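Guanidinopropionase (Pseudomonas aeruginosa, PDB 3NIQ) hydrolyses 3-guanidinopropanoate to beta-alanine and urea, using two manganese ions in each subunit of a homohexamer. Local coordinates at residues P27-P32 and L82-D87. Residues are numbered along the deposited sequence; the frame is centred on the assembly and turned at random.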
loop_
_atom_site.group_PDB
_atom_site.type_symbol
_atom_site.label_atom_id
_atom_site.label_comp_id
_atom_site.label_asym_id
_atom_site.label_seq_id
_atom_site.Cartn_x
_atom_site.Cartn_y
_atom_site.Cartn_z
ATOM N N PRO A 27 14.648 -1.264 -28.941
ATOM C CA PRO A 27 15.500 -2.446 -28.958
ATOM C C PRO A 27 16.647 -2.321 -27.962
ATOM O O PRO A 27 17.073 -1.190 -27.626
ATOM C CB PRO A 27 16.030 -2.486 -30.413
ATOM C CG PRO A 27 15.067 -1.656 -31.198
ATOM C CD PRO A 27 14.702 -0.551 -30.226
ATOM N N ALA A 28 17.115 -3.469 -27.462
ATOM C CA ALA A 28 18.278 -3.515 -26.588
ATOM C C ALA A 28 19.567 -3.608 -27.403
ATOM O O ALA A 28 19.612 -4.301 -28.433
ATOM C CB ALA A 28 18.174 -4.668 -25.632
ATOM N N PHE A 29 20.599 -2.894 -26.943
ATOM C CA PHE A 29 21.892 -2.827 -27.631
ATOM C C PHE A 29 23.011 -3.108 -26.649
ATOM O O PHE A 29 22.901 -2.814 -25.446
ATOM C CB PHE A 29 22.125 -1.456 -28.302
ATOM C CG PHE A 29 21.214 -1.185 -29.466
ATOM C CD1 PHE A 29 21.633 -1.454 -30.771
ATOM C CD2 PHE A 29 19.934 -0.656 -29.255
ATOM C CE1 PHE A 29 20.806 -1.216 -31.851
ATOM C CE2 PHE A 29 19.083 -0.402 -30.332
ATOM C CZ PHE A 29 19.513 -0.684 -31.639
ATOM N N THR A 30 24.098 -3.656 -27.172
ATOM C CA THR A 30 25.275 -3.952 -26.366
ATOM C C THR A 30 26.486 -3.129 -26.837
ATOM O O THR A 30 27.470 -2.980 -26.131
ATOM C CB THR A 30 25.601 -5.465 -26.428
ATOM O OG1 THR A 30 26.670 -5.747 -25.530
ATOM C CG2 THR A 30 26.023 -5.899 -27.842
ATOM N N ASP A 31 26.399 -2.605 -28.050
ATOM C CA ASP A 31 27.482 -1.839 -28.619
ATOM C C ASP A 31 27.106 -0.371 -28.672
ATOM O O ASP A 31 26.220 0.007 -29.444
ATOM C CB ASP A 31 27.796 -2.347 -30.037
ATOM C CG ASP A 31 28.915 -1.561 -30.703
ATOM O OD1 ASP A 31 29.500 -0.680 -30.033
ATOM O OD2 ASP A 31 29.199 -1.826 -31.888
ATOM N N PRO A 32 27.799 0.470 -27.880
ATOM C CA PRO A 32 27.522 1.905 -27.845
ATOM C C PRO A 32 27.597 2.549 -29.224
ATOM O O PRO A 32 26.823 3.478 -29.511
ATOM C CB PRO A 32 28.636 2.479 -26.943
ATOM C CG PRO A 32 29.303 1.329 -26.302
ATOM C CD PRO A 32 29.015 0.111 -27.115
ATOM N N LEU A 82 14.938 11.695 -35.291
ATOM C CA LEU A 82 16.107 12.570 -35.320
ATOM C C LEU A 82 17.426 11.814 -35.263
ATOM O O LEU A 82 18.323 12.088 -36.051
ATOM C CB LEU A 82 16.075 13.599 -34.184
ATOM C CG LEU A 82 15.274 14.858 -34.402
ATOM C CD1 LEU A 82 15.634 15.855 -33.293
ATOM C CD2 LEU A 82 15.594 15.435 -35.800
ATOM N N VAL A 83 17.548 10.871 -34.330
ATOM C CA VAL A 83 18.824 10.161 -34.116
ATOM C C VAL A 83 18.578 8.720 -33.703
ATOM O O VAL A 83 17.427 8.321 -33.481
ATOM C CB VAL A 83 19.698 10.853 -33.019
ATOM C CG1 VAL A 83 19.876 12.335 -33.323
ATOM C CG2 VAL A 83 19.077 10.666 -31.627
ATOM N N ARG A 84 19.650 7.938 -33.611
ATOM C CA ARG A 84 19.553 6.557 -33.171
ATOM C C ARG A 84 19.601 6.449 -31.643
ATOM O O ARG A 84 20.607 6.811 -31.005
ATOM C CB ARG A 84 20.668 5.726 -33.794
ATOM C CG ARG A 84 20.662 5.736 -35.338
ATOM C CD ARG A 84 21.890 5.011 -35.892
ATOM N NE ARG A 84 22.001 3.683 -35.284
ATOM C CZ ARG A 84 21.430 2.575 -35.758
ATOM N NH1 ARG A 84 20.712 2.614 -36.881
ATOM N NH2 ARG A 84 21.600 1.418 -35.115
ATOM N N VAL A 85 18.506 5.941 -31.079
ATOM C CA VAL A 85 18.326 5.780 -29.630
ATOM C C VAL A 85 18.121 4.305 -29.311
ATOM O O VAL A 85 17.446 3.573 -30.056
ATOM C CB VAL A 85 17.109 6.593 -29.109
ATOM C CG1 VAL A 85 17.120 6.679 -27.565
ATOM C CG2 VAL A 85 17.120 8.002 -29.689
ATOM N N GLY A 86 18.706 3.857 -28.208
ATOM C CA GLY A 86 18.565 2.460 -27.816
ATOM C C GLY A 86 18.748 2.232 -26.335
ATOM O O GLY A 86 19.279 3.097 -25.629
ATOM N N ASP A 87 18.297 1.071 -25.865
ATOM C CA ASP A 87 18.500 0.659 -24.470
ATOM C C ASP A 87 19.831 -0.063 -24.419
ATOM O O ASP A 87 19.977 -1.173 -24.923
ATOM C CB ASP A 87 17.339 -0.232 -23.965
ATOM C CG ASP A 87 17.430 -0.545 -22.465
ATOM O OD1 ASP A 87 18.550 -0.615 -21.935
ATOM O OD2 ASP A 87 16.379 -0.735 -21.811
#
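Two backbone hydrogen bonds, both made by Asp-87, tie the extended run Pro-27 to Phe-29 to strand 85-90. Asp-87 N donates to Pro-27 O over 3.1 Å, nearly straight and in the carbonyl plane, and the shorter bond, 2.7 Å from Phe-29 N to Asp-87 O, reaches its carbonyl from above the plane. Between them Ala-28 CA brings a C-H to the same oxygen, Asp-87 O, at 3.3 Å. This is the bonding pattern of a parallel bridge, but a single one, because the loop crosses the strand steeply instead of running along it. The tightest side-chain packing lies beside it: with CG anti to its carbonyl carbon (chi1 -68°), Phe-29 sets CD2 3.7 Å from Gly-86 CA, which carries no side chain to keep the ring off. In the eight-stranded parallel sheet of this arginase-family alpha/beta fold, 85-90 is an outermost strand within the chain; it pairs with strand 37-42 on one side and receives the N-terminal loop on the other. The buried Asp-87 carboxylate turns elsewhere, with OD1 bonded to Gly-89 N and OD2 to Phe-23 N and, as a salt bridge, to Arg-62. Contact loosens toward Arg-84, whose NH2 stays 4.3 Å from Phe-29 CE1 while NE bonds to Ala-34 O. After Phe-29 the exposed Thr-30 points away from the strand. Ala-28 and Asp-87 both pack on Ile-20 of a second subunit.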